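Local coordinates for hypothetical protein (Staphylococcus aureus subsp. aureus Mu50, PDB 4PEO) that probably is an essential cysteine protease that removes the N-terminal nine residues of ribosomal protein bL27 and also trims capsid and scaffold proteins of bacteriophage 80alpha, at residues D5-V8 against V14-V17; S38-G43 against Q84-S89; N46-I49 against S53-P56. All blocks are in the same frame, centred on the assembly; numbering follows the deposited sequence.

Interaction 1. Residues D5-V8 against V14-V17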
# COMPACT_ATOMS: atom_id res chain seq x y z
N ASP B 5 -3.42 -2.60 15.69
CA ASP B 5 -3.94 -1.56 16.57
C ASP B 5 -3.63 -0.22 15.94
O ASP B 5 -2.46 0.07 15.65
CB ASP B 5 -3.32 -1.65 17.96
CG ASP B 5 -3.71 -2.88 18.75
OD1 ASP B 5 -4.91 -3.25 18.74
OD2 ASP B 5 -2.83 -3.46 19.41
N ILE B 6 -4.66 0.59 15.72
CA ILE B 6 -4.52 1.87 15.02
C ILE B 6 -4.91 3.04 15.92
O ILE B 6 -6.01 3.05 16.46
CB ILE B 6 -5.37 1.82 13.71
CG1 ILE B 6 -4.99 0.59 12.84
CG2 ILE B 6 -5.25 3.12 12.93
CD1 ILE B 6 -6.12 -0.11 12.16
N THR B 7 -4.00 4.02 16.07
CA THR B 7 -4.24 5.17 16.92
C THR B 7 -4.29 6.41 16.07
O THR B 7 -3.32 6.73 15.39
CB THR B 7 -3.19 5.28 18.04
OG1 THR B 7 -3.12 4.02 18.74
CG2 THR B 7 -3.46 6.44 19.00
N VAL B 8 -5.44 7.08 16.13
CA VAL B 8 -5.72 8.32 15.40
C VAL B 8 -5.92 9.39 16.47
O VAL B 8 -6.72 9.19 17.39
CB VAL B 8 -6.95 8.17 14.46
CG1 VAL B 8 -7.27 9.48 13.74
CG2 VAL B 8 -6.71 7.06 13.44
N VAL B 14 -2.89 9.78 11.94
CA VAL B 14 -2.51 8.42 12.35
C VAL B 14 -1.17 8.57 13.09
O VAL B 14 -0.18 8.95 12.47
CB VAL B 14 -2.40 7.45 11.14
CG1 VAL B 14 -1.89 6.08 11.59
CG2 VAL B 14 -3.73 7.31 10.41
N THR B 15 -1.16 8.30 14.40
CA THR B 15 0.07 8.44 15.20
C THR B 15 0.77 7.12 15.41
O THR B 15 1.99 7.11 15.60
CB THR B 15 -0.23 9.12 16.55
OG1 THR B 15 -1.08 8.28 17.34
CG2 THR B 15 -0.87 10.52 16.37
N ASP B 16 0.01 6.02 15.48
CA ASP B 16 0.61 4.72 15.75
C ASP B 16 -0.13 3.63 15.04
O ASP B 16 -1.36 3.65 14.96
CB ASP B 16 0.52 4.41 17.26
CG ASP B 16 1.24 5.39 18.16
OD1 ASP B 16 0.67 6.47 18.43
OD2 ASP B 16 2.35 5.07 18.62
N VAL B 17 0.60 2.62 14.60
CA VAL B 17 0.02 1.41 14.04
C VAL B 17 0.89 0.30 14.61
O VAL B 17 2.11 0.39 14.49
CB VAL B 17 0.03 1.39 12.48
CG1 VAL B 17 -0.43 0.04 11.95
CG2 VAL B 17 -0.85 2.51 11.91
O HOH W 1 -1.73 1.91 17.75
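Thr15 and Asp16 both sit opposite the single residue Thr7, a classic beta bulge in the hairpin that pairs strand 2-8 with strand 14-20. The extra residue shows in the backbone of Thr15, which takes phi/psi of -99°/-32°, helical values in an otherwise extended strand. Thr7 O consequently receives two N-H groups: Thr15 N binds it firmly at 2.8 Å, while Asp16 N adds a weak bond of 3.4 Å. Before the bulge the antiparallel pairing is regular. Thr7 N donates to Asp16 O at 2.9 Å in a nearly straight bond, and Ile6 faces Val17 as a non-hydrogen-bonded pair.

Beside the bulge the side chains interlock. Thr15 turns OG1 into the position between its backbone N and carbonyl carbon (chi1 65°), from which the hydroxyl donates to Asp16 OD1 at 2.7 Å, meeting it on the anti side of the carboxylate. The Thr7 side chain crosses that of Thr15 at an angle, CG2 3.4 Å from Thr15 OG1, and runs alongside Asp16. The carboxylate reaches on to strand 67-70, with a salt bridge to Arg70 and a hydrogen bond from His68, so several partners fix its rotation. On the other face of the sheet Ile6, Val14 and Val17 pack against helix 77-96, and Val8 CG2 comes near Val14 CG2. A water 2.7 Å from Thr7 OG1 also makes weak bonds to Asp5 O and Asp16 O, so it spans the two strands.

Interaction 2. Residues S38-G43 against Q84-S89; sequences SAVLFG and QTMLVS
Val40 and Met86 meet because each sends a carbon opposite its own backbone N: the valine places CG1 there (chi1 169°), and the methionine starts its chain the same way with CG. Val40 CG1 and Met86 CG then come within 3.8 Å, and the same methyl also lies 3.8 Å from Met86 O. Further out, the nearly extended first two torsions of the methionine carry SD to 3.9 Å from Leu41 CD2, and the bend at chi3 (71°) then turns the terminal methyl CE, which also lies beside Leu41 CD2. Leu41 and Met86 cross at a slant.

The helix segments run almost exactly antiparallel, at 178°, with axes 9.7 Å apart. One turn after Met86, Ser89 faces Val40 from the same helix side, its CB 3.6 Å from Val40 CG1. The hydroxyl position is less certain, since Ser89 was deposited in two conformers. Val40 packs knobs-into-holes, its hole formed by Met86, Ser89, Leu90 and Ile93 of helix 77-96. What joins the helices here is therefore a small, largely apolar seam, to which the serine contributes CB; Val40, Leu41, Met86 and Ser89 are all buried.

Beneath the pair, Leu41 and Met86 both rest on Val17 of strand 14-20, and Leu41 reaches Met19 there and Phe67 and Ile69 of strand 67-70. The second subunit comes up to both helices, its Ala39 on Ser89 and its Ile93 on Ala39, so the seam lies between the sheet and the dimer interface.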
# COMPACT_ATOMS: atom_id res chain seq x y z
N SER B 38 1.37 -8.45 5.72
CA SER B 38 2.80 -8.14 5.88
C SER B 38 3.34 -7.29 4.73
O SER B 38 4.03 -6.30 4.97
CB SER B 38 3.62 -9.42 6.04
OG SER B 38 3.26 -10.08 7.23
N ALA B 39 3.00 -7.66 3.49
CA ALA B 39 3.44 -6.93 2.29
C ALA B 39 2.93 -5.49 2.30
O ALA B 39 3.68 -4.58 1.97
CB ALA B 39 2.96 -7.65 1.03
N VAL B 40 1.67 -5.30 2.71
CA VAL B 40 1.05 -3.97 2.79
C VAL B 40 1.75 -3.13 3.86
O VAL B 40 2.10 -1.98 3.61
CB VAL B 40 -0.49 -4.07 3.03
CG1 VAL B 40 -1.09 -2.71 3.38
CG2 VAL B 40 -1.19 -4.66 1.81
N LEU B 41 1.98 -3.68 5.03
CA LEU B 41 2.63 -2.94 6.09
C LEU B 41 4.08 -2.59 5.79
O LEU B 41 4.44 -1.44 5.81
CB LEU B 41 2.49 -3.70 7.39
CG LEU B 41 2.87 -3.09 8.73
CD1 LEU B 41 4.20 -2.42 8.82
CD2 LEU B 41 1.74 -2.41 9.46
N PHE B 42 4.91 -3.60 5.49
CA PHE B 42 6.32 -3.34 5.20
C PHE B 42 6.51 -2.45 3.98
O PHE B 42 7.34 -1.54 4.01
CB PHE B 42 7.14 -4.64 5.12
CG PHE B 42 7.05 -5.52 6.35
CD1 PHE B 42 7.11 -4.97 7.62
CD2 PHE B 42 6.95 -6.90 6.22
CE1 PHE B 42 7.01 -5.79 8.76
CE2 PHE B 42 6.86 -7.72 7.35
CZ PHE B 42 6.88 -7.16 8.61
N GLY B 43 5.69 -2.67 2.95
CA GLY B 43 5.74 -1.88 1.73
C GLY B 43 5.40 -0.43 2.01
O GLY B 43 6.07 0.47 1.50
N GLN B 84 -3.00 6.23 5.56
CA GLN B 84 -4.39 6.03 5.28
C GLN B 84 -4.58 5.00 4.18
O GLN B 84 -5.46 4.22 4.26
CB GLN B 84 -5.03 7.32 4.90
CG GLN B 84 -4.93 8.34 5.99
CD GLN B 84 -6.24 8.92 6.31
OE1 GLN B 84 -6.99 9.35 5.41
NE2 GLN B 84 -6.57 8.94 7.59
N THR B 85 -3.71 5.01 3.19
CA THR B 85 -3.72 4.02 2.10
C THR B 85 -3.47 2.62 2.67
O THR B 85 -4.17 1.67 2.29
CB THR B 85 -2.67 4.39 1.02
OG1 THR B 85 -3.09 5.61 0.39
CG2 THR B 85 -2.49 3.28 -0.05
N MET B 86 -2.46 2.50 3.54
CA MET B 86 -2.13 1.24 4.22
C MET B 86 -3.37 0.75 4.98
O MET B 86 -3.69 -0.43 4.89
CB MET B 86 -1.00 1.51 5.23
CG MET B 86 -0.32 0.22 5.74
SD MET B 86 0.81 0.60 7.16
CE MET B 86 -0.34 0.94 8.25
N LEU B 87 -4.09 1.64 5.68
CA LEU B 87 -5.29 1.26 6.45
C LEU B 87 -6.43 0.81 5.55
O LEU B 87 -7.04 -0.23 5.82
CB LEU B 87 -5.72 2.38 7.41
CG LEU B 87 -4.69 2.76 8.49
CD1 LEU B 87 -5.20 3.90 9.35
CD2 LEU B 87 -4.23 1.54 9.30
N VAL B 88 -6.67 1.53 4.43
CA VAL B 88 -7.69 1.11 3.45
C VAL B 88 -7.32 -0.28 2.90
O VAL B 88 -8.21 -1.15 2.77
CB VAL B 88 -7.87 2.17 2.34
CG1 VAL B 88 -8.74 1.63 1.18
CG2 VAL B 88 -8.49 3.45 2.91
N SER B 89 -6.01 -0.51 2.60
CA SER B 89 -5.55 -1.80 2.08
C SER B 89 -5.76 -2.93 3.09
O SER B 89 -6.20 -4.02 2.71
CB SER B 89 -4.10 -1.71 1.65
OG SER B 89 -3.78 -2.85 0.87

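Interaction 3. Residues N46-I49 against S53-P56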
# COMPACT_ATOMS: atom_id res chain seq x y z
N ASN B 46 8.35 1.28 3.77
CA ASN B 46 9.37 1.58 2.76
C ASN B 46 8.97 2.77 1.89
O ASN B 46 9.84 3.57 1.51
CB ASN B 46 9.66 0.36 1.90
CG ASN B 46 10.44 -0.71 2.62
OD1 ASN B 46 11.01 -0.50 3.70
ND2 ASN B 46 10.49 -1.89 2.04
N ALA B 47 7.66 2.91 1.60
CA ALA B 47 7.15 4.03 0.79
C ALA B 47 7.25 5.35 1.57
O ALA B 47 7.64 6.38 0.99
CB ALA B 47 5.70 3.78 0.37
N ILE B 48 6.92 5.34 2.87
CA ILE B 48 7.04 6.58 3.66
C ILE B 48 8.50 7.07 3.62
O ILE B 48 8.77 8.24 3.34
CB ILE B 48 6.54 6.39 5.12
CG1 ILE B 48 5.02 6.16 5.18
CG2 ILE B 48 6.97 7.60 6.01
CD1 ILE B 48 4.51 5.62 6.58
N ILE B 49 9.44 6.14 3.90
CA ILE B 49 10.88 6.44 3.93
C ILE B 49 11.44 6.86 2.56
O ILE B 49 12.20 7.82 2.48
CB ILE B 49 11.65 5.26 4.61
CG1 ILE B 49 11.22 5.13 6.09
CG2 ILE B 49 13.18 5.43 4.49
CD1 ILE B 49 11.57 3.76 6.78
N SER B 53 9.65 12.94 3.40
CA SER B 53 10.68 13.40 4.33
C SER B 53 10.43 12.84 5.75
O SER B 53 11.25 13.04 6.65
CB SER B 53 10.69 14.93 4.38
OG SER B 53 9.42 15.42 4.78
N GLU B 54 9.30 12.14 5.95
CA GLU B 54 8.98 11.57 7.26
C GLU B 54 9.84 10.34 7.57
O GLU B 54 10.04 9.48 6.71
CB GLU B 54 7.47 11.26 7.35
CG GLU B 54 7.05 10.28 8.44
CD GLU B 54 7.09 10.73 9.89
OE1 GLU B 54 7.67 11.81 10.18
OE2 GLU B 54 6.55 9.99 10.75
N ARG B 55 10.34 10.27 8.81
CA ARG B 55 11.14 9.13 9.28
C ARG B 55 10.47 8.62 10.54
O ARG B 55 10.71 9.14 11.64
CB ARG B 55 12.62 9.51 9.51
CG ARG B 55 13.34 9.95 8.24
CD ARG B 55 13.49 8.83 7.23
NE ARG B 55 14.17 9.27 6.01
CZ ARG B 55 13.56 9.73 4.93
NH1 ARG B 55 12.23 9.82 4.89
NH2 ARG B 55 14.26 10.12 3.87
N PRO B 56 9.52 7.68 10.39
CA PRO B 56 8.79 7.19 11.57
C PRO B 56 9.70 6.46 12.55
O PRO B 56 10.75 5.93 12.16
CB PRO B 56 7.75 6.22 11.00
CG PRO B 56 7.70 6.49 9.52
CD PRO B 56 9.08 6.98 9.16
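The guanidinium of Arg55 turns one face to Ile49: the carbonyl oxygen of Ile49 lies over it, 3.1 Å from NH1, and Ile49 CG2 stands 4.2 Å above the plane toward the rim. Because the oxygen is over the face, the N-H groups point past it and no hydrogen bond forms, though the attraction between charge and carbonyl is probably favourable. In the guanidinium plane, NH1 instead donates to Glu54 O at 2.9 Å, approaching from above the Glu54 carbonyl plane, and it also binds Thr52 O. Arg55 thus folds its end back over the last turn of helix 36-51, within the beta-alpha-beta crossover that leads from strand 14-20 through this helix to strand 57-59.

Away from the guanidinium the contact is apolar. Ile48 CG2 touches both the Glu54 side chain and the proline ring, 3.6 Å from Glu54 CG and 3.8 Å from Pro56 CG. Glu54 bends at its second torsion (chi2 72°), and its carboxylate leaves the isoleucine for the backbone N-H groups of Val72 and Asp73. Ile48 itself also leans on Ala79, Ile82 and Leu83 of helix 77-96. The side chains of Ile49 and Pro56 cross obliquely, Ile49 CG1 4.2 Å from Pro56 CD.

Overall arrangement
Interaction 1 comes first along the chain, in the mid-sheet hairpin 2-8/14-20. Interaction 2 joins helices 36-51 and 77-96 above that sheet, its centre about 13 Å from that of interaction 1; the two touch where Val17 meets Met86 and Leu41, and Ile6 and Val14 meet Leu87. Interaction 3 falls in sequence between the two halves of interaction 2, sharing helix 36-51; its centre lies about 13 Å from interaction 2's and 16 Å from interaction 1's. All three lie in one alpha/beta domain, its two helices packed on a single mixed sheet. Unmodelled residues 23-34, including the probable nucleophile Cys34, connect strand 14-20 to helix 36-51; the second subunit touches interactions 2 and 3.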